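Local coordinates for protein arginase (Thermus thermophilus, PDB 2EF5) that probably catalyses the hydrolysis of L-arginine to L-ornithine and urea, using a pair of manganese ions, at residues 72-75 and 76-80; 28-31 and 32-35; 280-284 and 285-289; 148-151 and 152-156; 269-272 and 273-276. One frame throughout, in Å; residues are numbered along the deposited sequence.

Contact 1 of 5, residues 72-75 and 76-80; sequences AALV and LKERL
Val75, Leu76 and Leu74 lie where one turn of helix 66-81 meets the next, in an alpha helix that packs beside the parallel sheet of the arginase fold. The regular i to i+4 bonding runs through all three. Leu76 N donates to Ala72 O at 3.0 Å, the donor lying in the carbonyl plane, while Val75 O receives Arg79 N at 2.9 Å. The side chain of Leu76 turns inward, CG anti to its own N (chi1 174°), and packs on Val6, Val8 and Val91 of strands 2-8 and 87-93 and on Ser102 of helix 99-107. Val75 sits on the exposed flank, and Arg79 CB, one turn further on, comes to 3.4 Å from Val75 O. Leu74 is partly exposed, and its CD1 lies loosely alongside the extended stem of Lys77, 4.3 Å from Lys77 CD. That lysine chain is straight from CG to NZ, which carries its ammonium group beyond this helix to Val153 O. The carbonyl of Leu74 accepts Glu78 N, with the donor tilted from its plane. Glu78 CG, held beside its own N by a chi1 of -53°, comes to 2.9 Å from the same Leu74 O.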
loop_
_atom_site.group_PDB
_atom_site.type_symbol
_atom_site.label_atom_id
_atom_site.label_comp_id
_atom_site.label_asym_id
_atom_site.label_seq_id
_atom_site.Cartn_x
_atom_site.Cartn_y
_atom_site.Cartn_z
ATOM N N ALA A 72 -30.642 14.961 -34.441
ATOM C CA ALA A 72 -31.687 14.802 -33.432
ATOM C C ALA A 72 -31.324 15.503 -32.124
ATOM O O ALA A 72 -32.129 16.248 -31.571
ATOM C CB ALA A 72 -31.949 13.324 -33.180
ATOM N N ALA A 73 -30.114 15.255 -31.631
ATOM C CA ALA A 73 -29.656 15.868 -30.392
ATOM C C ALA A 73 -29.667 17.391 -30.487
ATOM O O ALA A 73 -29.913 18.083 -29.501
ATOM C CB ALA A 73 -28.256 15.377 -30.053
ATOM N N LEU A 74 -29.398 17.909 -31.681
ATOM C CA LEU A 74 -29.375 19.353 -31.899
ATOM C C LEU A 74 -30.784 19.934 -31.789
ATOM O O LEU A 74 -30.980 21.008 -31.228
ATOM C CB LEU A 74 -28.768 19.670 -33.276
ATOM C CG LEU A 74 -28.357 21.122 -33.543
ATOM C CD1 LEU A 74 -27.437 21.614 -32.430
ATOM C CD2 LEU A 74 -27.661 21.211 -34.902
ATOM N N VAL A 75 -31.766 19.216 -32.321
ATOM C CA VAL A 75 -33.149 19.665 -32.244
ATOM C C VAL A 75 -33.547 19.675 -30.768
ATOM O O VAL A 75 -34.225 20.594 -30.303
ATOM C CB VAL A 75 -34.093 18.717 -33.023
ATOM C CG1 VAL A 75 -35.547 19.106 -32.793
ATOM C CG2 VAL A 75 -33.766 18.770 -34.504
ATOM N N LEU A 76 -33.115 18.650 -30.038
ATOM C CA LEU A 76 -33.413 18.549 -28.611
ATOM C C LEU A 76 -32.784 19.719 -27.854
ATOM O O LEU A 76 -33.444 20.369 -27.048
ATOM C CB LEU A 76 -32.884 17.228 -28.050
ATOM C CG LEU A 76 -32.977 17.014 -26.536
ATOM C CD1 LEU A 76 -34.435 17.028 -26.103
ATOM C CD2 LEU A 76 -32.323 15.686 -26.171
ATOM N N LYS A 77 -31.508 19.981 -28.115
ATOM C CA LYS A 77 -30.809 21.074 -27.454
ATOM C C LYS A 77 -31.559 22.388 -27.650
ATOM O O LYS A 77 -31.805 23.121 -26.697
ATOM C CB LYS A 77 -29.389 21.202 -28.006
ATOM C CG LYS A 77 -28.608 22.402 -27.487
ATOM C CD LYS A 77 -27.273 22.528 -28.203
ATOM C CE LYS A 77 -26.530 23.786 -27.781
ATOM N NZ LYS A 77 -25.234 23.925 -28.513
ATOM N N GLU A 78 -31.934 22.672 -28.893
ATOM C CA GLU A 78 -32.643 23.907 -29.214
ATOM C C GLU A 78 -34.003 23.987 -28.539
ATOM O O GLU A 78 -34.419 25.055 -28.087
ATOM C CB GLU A 78 -32.813 24.028 -30.726
ATOM C CG GLU A 78 -31.511 23.879 -31.483
ATOM C CD GLU A 78 -31.690 23.970 -32.981
ATOM O OE1 GLU A 78 -32.583 23.281 -33.524
ATOM O OE2 GLU A 78 -30.927 24.726 -33.617
ATOM N N ARG A 79 -34.694 22.852 -28.481
ATOM C CA ARG A 79 -36.008 22.797 -27.858
ATOM C C ARG A 79 -35.932 23.127 -26.372
ATOM O O ARG A 79 -36.779 23.847 -25.849
ATOM C CB ARG A 79 -36.626 21.409 -28.047
ATOM C CG ARG A 79 -38.023 21.288 -27.473
ATOM C CD ARG A 79 -39.064 21.947 -28.364
ATOM N NE ARG A 79 -40.236 22.370 -27.601
ATOM C CZ ARG A 79 -41.478 22.367 -28.074
ATOM N NH1 ARG A 79 -41.715 21.953 -29.313
ATOM N NH2 ARG A 79 -42.484 22.785 -27.315
ATOM N N LEU A 80 -34.914 22.603 -25.697
ATOM C CA LEU A 80 -34.742 22.847 -24.269
ATOM C C LEU A 80 -34.239 24.265 -23.984
ATOM O O LEU A 80 -34.675 24.909 -23.026
ATOM C CB LEU A 80 -33.772 21.819 -23.668
ATOM C CG LEU A 80 -34.202 20.343 -23.674
ATOM C CD1 LEU A 80 -33.135 19.502 -22.989
ATOM C CD2 LEU A 80 -35.533 20.181 -22.959
#

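Contact 2 of 5, residues 28-31 and 32-35; sequences YARL and LEQL
Arg30, at the N-cap position of helix 31-37, meets Glu33 and Gln34 of the first turn, while Leu31 meets Leu35 on the buried side. Backbone bonds start the helix: Gln34 N donates to Arg30 O at 3.1 Å and Leu35 N to Leu31 O at 3.0 Å. The Gln34 side chain folds back to add two weak bonds. Its CG stands beside its own N (chi1 -60°), and the chain then extends toward the helix start, bringing NE2 within 3.0 Å of Ala29 O, although the N-H points poorly at it, and within 3.4 Å of Arg30 O. The arginine meets Glu33 by van der Waals contact: Glu33 CB lies over one face of the guanidinium, 3.3 Å from Arg30 NH2, and the two side chains cross at about a right angle. Glu33 bends at chi2 (63°), which brings its carboxylate back to the Arg30 backbone, with OE1 3.1 Å from Arg30 CA. Apolar contact is made by Leu31 CD1 and Leu35 CD1, 3.7 Å apart, in a layer where both leucines also pack on strand 87-93. Arg30 NE stays 4.7 Å from Glu33 OE1, so the opposite charges probably attract without pairing directly, and the carboxylate near the first turn is consistent with a favourable interaction with the helix dipole.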
loop_
_atom_site.group_PDB
_atom_site.type_symbol
_atom_site.label_atom_id
_atom_site.label_comp_id
_atom_site.label_asym_id
_atom_site.label_seq_id
_atom_site.Cartn_x
_atom_site.Cartn_y
_atom_site.Cartn_z
ATOM N N TYR A 28 -46.526 5.586 -20.525
ATOM C CA TYR A 28 -47.515 4.605 -20.100
ATOM C C TYR A 28 -47.411 4.298 -18.610
ATOM O O TYR A 28 -48.374 3.843 -18.011
ATOM C CB TYR A 28 -47.399 3.318 -20.921
ATOM C CG TYR A 28 -48.204 3.373 -22.200
ATOM C CD1 TYR A 28 -49.590 3.538 -22.160
ATOM C CD2 TYR A 28 -47.586 3.294 -23.449
ATOM C CE1 TYR A 28 -50.343 3.629 -23.332
ATOM C CE2 TYR A 28 -48.328 3.385 -24.630
ATOM C CZ TYR A 28 -49.706 3.553 -24.559
ATOM O OH TYR A 28 -50.466 3.663 -25.703
ATOM N N ALA A 29 -46.248 4.549 -18.016
ATOM C CA ALA A 29 -46.074 4.322 -16.582
ATOM C C ALA A 29 -46.670 5.515 -15.802
ATOM O O ALA A 29 -46.456 5.662 -14.599
ATOM C CB ALA A 29 -44.603 4.153 -16.251
ATOM N N ARG A 30 -47.410 6.363 -16.515
ATOM C CA ARG A 30 -48.077 7.532 -15.937
ATOM C C ARG A 30 -47.153 8.547 -15.262
ATOM O O ARG A 30 -47.470 9.090 -14.208
ATOM C CB ARG A 30 -49.159 7.072 -14.951
ATOM C CG ARG A 30 -50.132 6.069 -15.560
ATOM C CD ARG A 30 -51.214 5.649 -14.582
ATOM N NE ARG A 30 -52.083 6.769 -14.223
ATOM C CZ ARG A 30 -52.075 7.382 -13.043
ATOM N NH1 ARG A 30 -51.241 6.986 -12.086
ATOM N NH2 ARG A 30 -52.898 8.402 -12.824
ATOM N N LEU A 31 -46.007 8.804 -15.875
ATOM C CA LEU A 31 -45.061 9.768 -15.332
ATOM C C LEU A 31 -45.751 11.117 -15.162
ATOM O O LEU A 31 -45.632 11.785 -14.139
ATOM C CB LEU A 31 -43.878 9.935 -16.293
ATOM C CG LEU A 31 -43.044 11.213 -16.126
ATOM C CD1 LEU A 31 -42.316 11.178 -14.791
ATOM C CD2 LEU A 31 -42.059 11.338 -17.287
ATOM N N LEU A 32 -46.482 11.497 -16.193
ATOM C CA LEU A 32 -47.181 12.764 -16.240
ATOM C C LEU A 32 -48.294 12.919 -15.202
ATOM O O LEU A 32 -48.342 13.910 -14.478
ATOM C CB LEU A 32 -47.727 12.938 -17.645
ATOM C CG LEU A 32 -47.706 14.359 -18.178
ATOM C CD1 LEU A 32 -47.460 14.323 -19.679
ATOM C CD2 LEU A 32 -49.017 15.052 -17.825
ATOM N N GLU A 33 -49.188 11.946 -15.137
ATOM C CA GLU A 33 -50.281 11.997 -14.178
ATOM C C GLU A 33 -49.733 12.070 -12.749
ATOM O O GLU A 33 -50.239 12.824 -11.917
ATOM C CB GLU A 33 -51.174 10.761 -14.323
ATOM C CG GLU A 33 -51.884 10.613 -15.670
ATOM C CD GLU A 33 -50.934 10.454 -16.860
ATOM O OE1 GLU A 33 -49.770 10.042 -16.670
ATOM O OE2 GLU A 33 -51.369 10.727 -18.000
ATOM N N GLN A 34 -48.688 11.294 -12.464
ATOM C CA GLN A 34 -48.115 11.285 -11.124
ATOM C C GLN A 34 -47.378 12.575 -10.790
ATOM O O GLN A 34 -47.323 12.975 -9.629
ATOM C CB GLN A 34 -47.204 10.067 -10.935
ATOM C CG GLN A 34 -47.941 8.737 -11.116
ATOM C CD GLN A 34 -47.085 7.537 -10.768
ATOM O OE1 GLN A 34 -46.817 7.271 -9.602
ATOM N NE2 GLN A 34 -46.648 6.808 -11.785
ATOM N N LEU A 35 -46.807 13.231 -11.795
ATOM C CA LEU A 35 -46.126 14.494 -11.548
ATOM C C LEU A 35 -47.172 15.535 -11.145
ATOM O O LEU A 35 -46.917 16.389 -10.288
ATOM C CB LEU A 35 -45.364 14.958 -12.794
ATOM C CG LEU A 35 -43.994 14.292 -12.992
ATOM C CD1 LEU A 35 -43.398 14.717 -14.322
ATOM C CD2 LEU A 35 -43.064 14.671 -11.853
#

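Contact 3 of 5, residues 280-284 and 285-289; sequences LALSL and LGKRI
Gly286 N approaches Ser283 O from above the carbonyl plane, 68° out of it, and is still 3.2 Å away with a nearly straight N-H. The glycine takes a phi of 108°, where the absence of a beta carbon spares a collision with the carbonyl oxygen of Leu285. One residue on, Lys287 N reaches back to Leu282 O at 2.9 Å. This pair of bonds is a Schellman motif, with Gly286 as its C-prime residue, and it ends helix 272-284, whose last regular bond here is Leu285 N to Ala281 O at 2.9 Å. Past the turn, the Lys287 chain leaves fully extended and runs side by side with Leu282 in the same direction, its CD 4.0 Å from Leu282 CB. Leu285 folds back over the last turn instead, with CD1 4.0 Å from Leu284 CB and 3.4 Å from Ala281 O, and packs on Phe88 and Ile90 of strand 87-93. Two waters bridge the turn. One donates to both Ser283 O and Lys287 O; the other donates to Lys287 O and lies 2.7 Å from Ser283 OG, a hydroxyl also hydrogen-bonded to His243 ND1. His243 lines the pocket of a bound guanidine together with Arg240, Leu244 and Glu247, and Ile289, at the end of this tail, touches that ligand.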
loop_
_atom_site.group_PDB
_atom_site.type_symbol
_atom_site.label_atom_id
_atom_site.label_comp_id
_atom_site.label_asym_id
_atom_site.label_seq_id
_atom_site.Cartn_x
_atom_site.Cartn_y
_atom_site.Cartn_z
ATOM N N LEU A 280 -38.557 6.994 -9.499
ATOM C CA LEU A 280 -37.327 7.688 -9.142
ATOM C C LEU A 280 -37.421 9.158 -9.526
ATOM O O LEU A 280 -36.932 10.012 -8.797
ATOM C CB LEU A 280 -36.115 7.023 -9.809
ATOM C CG LEU A 280 -35.792 5.642 -9.232
ATOM C CD1 LEU A 280 -34.721 4.943 -10.069
ATOM C CD2 LEU A 280 -35.322 5.798 -7.792
ATOM N N ALA A 281 -38.058 9.461 -10.651
ATOM C CA ALA A 281 -38.214 10.860 -11.054
ATOM C C ALA A 281 -39.045 11.598 -10.003
ATOM O O ALA A 281 -38.738 12.736 -9.644
ATOM C CB ALA A 281 -38.900 10.958 -12.413
ATOM N N LEU A 282 -40.096 10.949 -9.506
ATOM C CA LEU A 282 -40.954 11.570 -8.502
ATOM C C LEU A 282 -40.146 11.907 -7.246
ATOM O O LEU A 282 -40.276 13.002 -6.688
ATOM C CB LEU A 282 -42.127 10.645 -8.163
ATOM C CG LEU A 282 -43.042 10.255 -9.335
ATOM C CD1 LEU A 282 -44.128 9.305 -8.819
ATOM C CD2 LEU A 282 -43.665 11.503 -9.975
ATOM N N SER A 283 -39.301 10.978 -6.808
ATOM C CA SER A 283 -38.484 11.236 -5.629
ATOM C C SER A 283 -37.513 12.379 -5.897
ATOM O O SER A 283 -37.273 13.219 -5.026
ATOM C CB SER A 283 -37.691 9.994 -5.230
ATOM O OG SER A 283 -38.546 8.955 -4.804
ATOM N N LEU A 284 -36.945 12.413 -7.096
ATOM C CA LEU A 284 -36.007 13.474 -7.430
ATOM C C LEU A 284 -36.702 14.828 -7.423
ATOM O O LEU A 284 -36.087 15.851 -7.116
ATOM C CB LEU A 284 -35.376 13.225 -8.802
ATOM C CG LEU A 284 -34.285 14.221 -9.201
ATOM C CD1 LEU A 284 -33.104 14.095 -8.257
ATOM C CD2 LEU A 284 -33.840 13.955 -10.631
ATOM N N LEU A 285 -37.985 14.836 -7.769
ATOM C CA LEU A 285 -38.745 16.075 -7.788
ATOM C C LEU A 285 -39.497 16.409 -6.491
ATOM O O LEU A 285 -40.434 17.200 -6.493
ATOM C CB LEU A 285 -39.700 16.081 -8.986
ATOM C CG LEU A 285 -39.039 16.652 -10.252
ATOM C CD1 LEU A 285 -37.806 15.834 -10.628
ATOM C CD2 LEU A 285 -40.037 16.660 -11.385
ATOM N N GLY A 286 -39.092 15.807 -5.381
ATOM C CA GLY A 286 -39.731 16.143 -4.120
ATOM C C GLY A 286 -40.674 15.184 -3.417
ATOM O O GLY A 286 -41.057 15.446 -2.272
ATOM N N LYS A 287 -41.066 14.089 -4.062
ATOM C CA LYS A 287 -41.969 13.158 -3.396
ATOM C C LYS A 287 -41.238 12.564 -2.199
ATOM O O LYS A 287 -40.104 12.098 -2.319
ATOM C CB LYS A 287 -42.419 12.033 -4.340
ATOM C CG LYS A 287 -43.538 11.159 -3.754
ATOM C CD LYS A 287 -44.109 10.163 -4.766
ATOM C CE LYS A 287 -45.293 9.390 -4.173
ATOM N NZ LYS A 287 -45.847 8.364 -5.113
ATOM N N ARG A 288 -41.886 12.603 -1.041
ATOM C CA ARG A 288 -41.303 12.063 0.176
ATOM C C ARG A 288 -42.334 11.282 0.976
ATOM O O ARG A 288 -43.530 11.535 0.863
ATOM C CB ARG A 288 -40.720 13.204 1.007
ATOM C CG ARG A 288 -39.482 13.791 0.366
ATOM C CD ARG A 288 -39.345 15.277 0.610
ATOM N NE ARG A 288 -39.269 15.600 2.030
ATOM C CZ ARG A 288 -40.308 15.955 2.775
ATOM N NH1 ARG A 288 -41.518 16.040 2.239
ATOM N NH2 ARG A 288 -40.134 16.225 4.062
ATOM N N ILE A 289 -41.853 10.320 1.764
ATOM C CA ILE A 289 -42.711 9.478 2.598
ATOM C C ILE A 289 -43.332 10.347 3.675
ATOM O O ILE A 289 -44.542 10.338 3.871
ATOM C CB ILE A 289 -41.914 8.385 3.300
ATOM C CG1 ILE A 289 -41.256 7.478 2.260
ATOM C CG2 ILE A 289 -42.843 7.595 4.224
ATOM C CD1 ILE A 289 -40.250 6.505 2.873
HETATM O O HOH W 1 -37.744 13.603 -2.395
HETATM O O HOH W 2 -39.223 9.383 -2.211
#

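Contact 4 of 5, residues 148-151 and 152-156; sequences PRLT and EVFRA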
loop_
_atom_site.group_PDB
_atom_site.type_symbol
_atom_site.label_atom_id
_atom_site.label_comp_id
_atom_site.label_asym_id
_atom_site.label_seq_id
_atom_site.Cartn_x
_atom_site.Cartn_y
_atom_site.Cartn_z
ATOM N N PRO A 148 -15.070 15.747 -33.353
ATOM C CA PRO A 148 -15.282 17.190 -33.502
ATOM C C PRO A 148 -16.722 17.576 -33.876
ATOM O O PRO A 148 -17.223 18.594 -33.399
ATOM C CB PRO A 148 -14.272 17.574 -34.585
ATOM C CG PRO A 148 -13.160 16.595 -34.364
ATOM C CD PRO A 148 -13.912 15.304 -34.152
ATOM N N ARG A 149 -17.372 16.773 -34.727
ATOM C CA ARG A 149 -18.756 17.033 -35.159
ATOM C C ARG A 149 -19.700 17.066 -33.971
ATOM O O ARG A 149 -20.762 17.685 -34.017
ATOM C CB ARG A 149 -19.269 15.949 -36.128
ATOM C CG ARG A 149 -18.899 16.126 -37.592
ATOM C CD ARG A 149 -19.476 17.376 -38.197
ATOM N NE ARG A 149 -20.850 17.323 -38.665
ATOM C CZ ARG A 149 -21.552 18.400 -38.979
ATOM N NH1 ARG A 149 -20.998 19.588 -38.862
ATOM N NH2 ARG A 149 -22.807 18.293 -39.398
ATOM N N LEU A 150 -19.310 16.381 -32.909
ATOM C CA LEU A 150 -20.141 16.312 -31.722
ATOM C C LEU A 150 -19.743 17.311 -30.647
ATOM O O LEU A 150 -20.593 18.012 -30.095
ATOM C CB LEU A 150 -20.103 14.894 -31.155
ATOM C CG LEU A 150 -20.608 13.783 -32.087
ATOM C CD1 LEU A 150 -20.476 12.436 -31.395
ATOM C CD2 LEU A 150 -22.060 14.044 -32.465
ATOM N N THR A 151 -18.452 17.381 -30.351
ATOM C CA THR A 151 -17.970 18.297 -29.329
ATOM C C THR A 151 -18.187 19.760 -29.703
ATOM O O THR A 151 -18.428 20.591 -28.827
ATOM C CB THR A 151 -16.469 18.073 -29.039
ATOM O OG1 THR A 151 -15.715 18.241 -30.246
ATOM C CG2 THR A 151 -16.237 16.663 -28.493
ATOM N N GLU A 152 -18.119 20.076 -30.996
ATOM C CA GLU A 152 -18.294 21.457 -31.438
ATOM C C GLU A 152 -19.645 22.047 -31.057
ATOM O O GLU A 152 -19.754 23.248 -30.821
ATOM C CB GLU A 152 -18.094 21.583 -32.958
ATOM C CG GLU A 152 -19.003 20.710 -33.805
ATOM C CD GLU A 152 -18.818 20.952 -35.294
ATOM O OE1 GLU A 152 -17.678 21.238 -35.714
ATOM O OE2 GLU A 152 -19.809 20.845 -36.047
ATOM N N VAL A 153 -20.673 21.211 -30.986
ATOM C CA VAL A 153 -21.994 21.713 -30.632
ATOM C C VAL A 153 -22.555 21.181 -29.314
ATOM O O VAL A 153 -23.556 21.700 -28.817
ATOM C CB VAL A 153 -23.022 21.418 -31.747
ATOM C CG1 VAL A 153 -22.687 22.228 -32.992
ATOM C CG2 VAL A 153 -23.033 19.929 -32.065
ATOM N N PHE A 154 -21.924 20.161 -28.739
ATOM C CA PHE A 154 -22.431 19.602 -27.489
ATOM C C PHE A 154 -21.541 19.728 -26.256
ATOM O O PHE A 154 -21.981 19.405 -25.149
ATOM C CB PHE A 154 -22.821 18.136 -27.689
ATOM C CG PHE A 154 -23.849 17.927 -28.767
ATOM C CD1 PHE A 154 -25.023 18.665 -28.769
ATOM C CD2 PHE A 154 -23.628 17.014 -29.796
ATOM C CE1 PHE A 154 -25.961 18.505 -29.778
ATOM C CE2 PHE A 154 -24.560 16.845 -30.811
ATOM C CZ PHE A 154 -25.729 17.589 -30.805
ATOM N N ARG A 155 -20.301 20.184 -26.418
ATOM C CA ARG A 155 -19.431 20.340 -25.253
ATOM C C ARG A 155 -20.212 21.266 -24.325
ATOM O O ARG A 155 -20.681 22.321 -24.756
ATOM C CB ARG A 155 -18.094 20.983 -25.647
ATOM C CG ARG A 155 -17.085 21.077 -24.502
ATOM C CD ARG A 155 -15.702 21.507 -24.992
ATOM N NE ARG A 155 -15.680 22.878 -25.499
ATOM C CZ ARG A 155 -15.740 23.964 -24.734
ATOM N NH1 ARG A 155 -15.825 23.845 -23.416
ATOM N NH2 ARG A 155 -15.715 25.172 -25.289
ATOM N N ALA A 156 -20.378 20.884 -23.063
ATOM C CA ALA A 156 -21.149 21.736 -22.167
ATOM C C ALA A 156 -20.821 21.634 -20.685
ATOM O O ALA A 156 -21.413 22.344 -19.874
ATOM C CB ALA A 156 -22.640 21.483 -22.382
#
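Arg149 and Glu152 run side by side, pointing the same way, near the start of the short helix 148-154. The arginine is folded, bent at both chi2 (-63°) and chi3, and it presents NH1 to Glu152 OE2 at 3.3 Å in a salt bridge whose guanidinium and carboxylate planes stand 76° apart. Glu152 CG is modelled between its own N and carbonyl carbon (chi1 57°), but its exact place is doubtful, because it stands too close to Pro148 O. Helix 66-81 supplies further partners: Glu67 pairs with Arg149 NE and Arg70 with Glu152 OE2. On the buried side Phe154 holds CG beside its own N, and its ring reaches back along the preceding turn, with CE2 4.1 Å from Leu150 CD2. The CG2 methyl of Val153 sits over the centre of one ring face, 3.6 Å above its plane. Leu150 O takes Phe154 N at 2.9 Å, nearly along the C=O axis, and Val153 N only weakly. Arg155, where the helix ends, still donates its N to Thr151 O at 3.1 Å. With positive and negative groups alternating from Glu67 through Arg149 and Glu152 to Arg70, the charges probably offset one another, and the rather long Arg149-Glu152 bridge is one link in a network shared between two helices.

Contact 5 of 5, residues 269-272 and 273-276; sequences ERNR and TAEM
Asn271 O receives Glu275 N at 3.0 Å with the donor in the carbonyl plane, and Arg272 O receives Met276 N at 2.9 Å from above its plane; these are the first backbone bonds of helix 272-284. The Glu275 carboxylate reaches back toward the turn before the helix through water: one water, 2.7 Å from Glu275 OE1, also donates to Arg270 O, and a second donates to OE2 and is weakly bonded to Asn271 ND2. Glu275 CG stands beside its own N (chi1 -58°), which lays the extended chain along Asn271 O. Within the turn, Arg272 NH2 and Glu269 OE1 are 2.8 Å apart, but the oxygen lies well out of the guanidinium plane, so the pair rests on charge alone. Asn271 ND2 is bound to Ala25 O of helix 22-28. Thr273 OG1 binds Asp268 OD1 and Gly228 N, and its side chain lies about 8 Å from those of the manganese ligands Asp217 and Asp219. Asn271 OD1 lies 3.3 Å from the CB of Ala274, which also packs on helix 22-28. A type I' turn from Glu269 to Arg272 thus leads into a helix N terminus whose N-cap residue, Asn271, makes no side-chain capping bond.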
loop_
_atom_site.group_PDB
_atom_site.type_symbol
_atom_site.label_atom_id
_atom_site.label_comp_id
_atom_site.label_asym_id
_atom_site.label_seq_id
_atom_site.Cartn_x
_atom_site.Cartn_y
_atom_site.Cartn_z
ATOM N N GLU A 269 -40.188 -6.550 -18.216
ATOM C CA GLU A 269 -41.218 -7.434 -17.698
ATOM C C GLU A 269 -42.339 -6.582 -17.106
ATOM O O GLU A 269 -42.169 -5.921 -16.074
ATOM C CB GLU A 269 -40.627 -8.359 -16.631
ATOM C CG GLU A 269 -39.307 -8.989 -17.068
ATOM C CD GLU A 269 -38.776 -10.017 -16.089
ATOM O OE1 GLU A 269 -38.899 -9.798 -14.867
ATOM O OE2 GLU A 269 -38.215 -11.038 -16.545
ATOM N N ARG A 270 -43.482 -6.577 -17.779
ATOM C CA ARG A 270 -44.636 -5.820 -17.308
ATOM C C ARG A 270 -44.315 -4.338 -17.114
ATOM O O ARG A 270 -44.845 -3.691 -16.208
ATOM C CB ARG A 270 -45.129 -6.398 -15.985
ATOM C CG ARG A 270 -45.374 -7.888 -16.010
ATOM C CD ARG A 270 -46.618 -8.223 -16.796
ATOM N NE ARG A 270 -47.043 -9.598 -16.561
ATOM C CZ ARG A 270 -48.194 -10.103 -16.987
ATOM N NH1 ARG A 270 -49.036 -9.342 -17.673
ATOM N NH2 ARG A 270 -48.503 -11.366 -16.720
ATOM N N ASN A 271 -43.431 -3.809 -17.951
ATOM C CA ASN A 271 -43.071 -2.397 -17.883
ATOM C C ASN A 271 -42.523 -1.968 -16.522
ATOM O O ASN A 271 -42.520 -0.780 -16.215
ATOM C CB ASN A 271 -44.312 -1.548 -18.214
ATOM C CG ASN A 271 -43.955 -0.199 -18.798
ATOM O OD1 ASN A 271 -43.033 -0.097 -19.601
ATOM N ND2 ASN A 271 -44.697 0.842 -18.415
ATOM N N ARG A 272 -42.048 -2.911 -15.713
ATOM C CA ARG A 272 -41.569 -2.554 -14.379
ATOM C C ARG A 272 -40.339 -1.666 -14.341
ATOM O O ARG A 272 -40.126 -0.940 -13.365
ATOM C CB ARG A 272 -41.342 -3.808 -13.527
ATOM C CG ARG A 272 -40.195 -4.697 -13.955
ATOM C CD ARG A 272 -40.200 -5.956 -13.086
ATOM N NE ARG A 272 -38.977 -6.742 -13.215
ATOM C CZ ARG A 272 -38.732 -7.854 -12.531
ATOM N NH1 ARG A 272 -39.627 -8.314 -11.669
ATOM N NH2 ARG A 272 -37.593 -8.505 -12.712
ATOM N N THR A 273 -39.535 -1.702 -15.396
ATOM C CA THR A 273 -38.347 -0.865 -15.434
ATOM C C THR A 273 -38.764 0.583 -15.641
ATOM O O THR A 273 -38.237 1.497 -15.003
ATOM C CB THR A 273 -37.394 -1.300 -16.555
ATOM O OG1 THR A 273 -36.992 -2.655 -16.324
ATOM C CG2 THR A 273 -36.153 -0.406 -16.578
ATOM N N ALA A 274 -39.728 0.793 -16.526
ATOM C CA ALA A 274 -40.222 2.142 -16.782
ATOM C C ALA A 274 -40.909 2.664 -15.513
ATOM O O ALA A 274 -40.761 3.836 -15.155
ATOM C CB ALA A 274 -41.209 2.131 -17.948
ATOM N N GLU A 275 -41.661 1.797 -14.836
ATOM C CA GLU A 275 -42.346 2.207 -13.612
ATOM C C GLU A 275 -41.306 2.564 -12.555
ATOM O O GLU A 275 -41.510 3.487 -11.765
ATOM C CB GLU A 275 -43.272 1.091 -13.104
ATOM C CG GLU A 275 -44.315 0.671 -14.145
ATOM C CD GLU A 275 -45.215 -0.462 -13.687
ATOM O OE1 GLU A 275 -44.789 -1.262 -12.824
ATOM O OE2 GLU A 275 -46.348 -0.562 -14.211
ATOM N N MET A 276 -40.191 1.835 -12.546
ATOM C CA MET A 276 -39.107 2.097 -11.602
ATOM C C MET A 276 -38.581 3.511 -11.798
ATOM O O MET A 276 -38.475 4.283 -10.844
ATOM C CB MET A 276 -37.942 1.129 -11.821
ATOM C CG MET A 276 -38.096 -0.260 -11.218
ATOM S SD MET A 276 -37.883 -0.285 -9.424
ATOM C CE MET A 276 -36.568 0.942 -9.207
HETATM O O HOH W 3 -45.162 -3.879 -13.511
HETATM O O HOH W 4 -47.231 -0.062 -16.482
#

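From the N terminus the order is contact 2, contact 1, contact 4, contact 5 and contact 3. All five are in series, none nests or crosses, and each joins adjoining segments, so no long loop is closed. Contacts 1 and 4 lie on one side of the chain's centre, where helix 66-81 packs on helix 148-154 with Ala73 CB 3.4 Å from Phe154 CZ. Contact 2 is on the opposite side from contact 4, and it touches both ends of helix 272-284. Near the start of that helix Ala29 packs on Asn271 and Glu275 of contact 5; at its end Leu35 CD2 is 3.7 Å from Leu285 CD2 of contact 3. The 28-35 segment, a turn and the start of helix 31-37, thus lies along helix 272-284 from its first turn to its last.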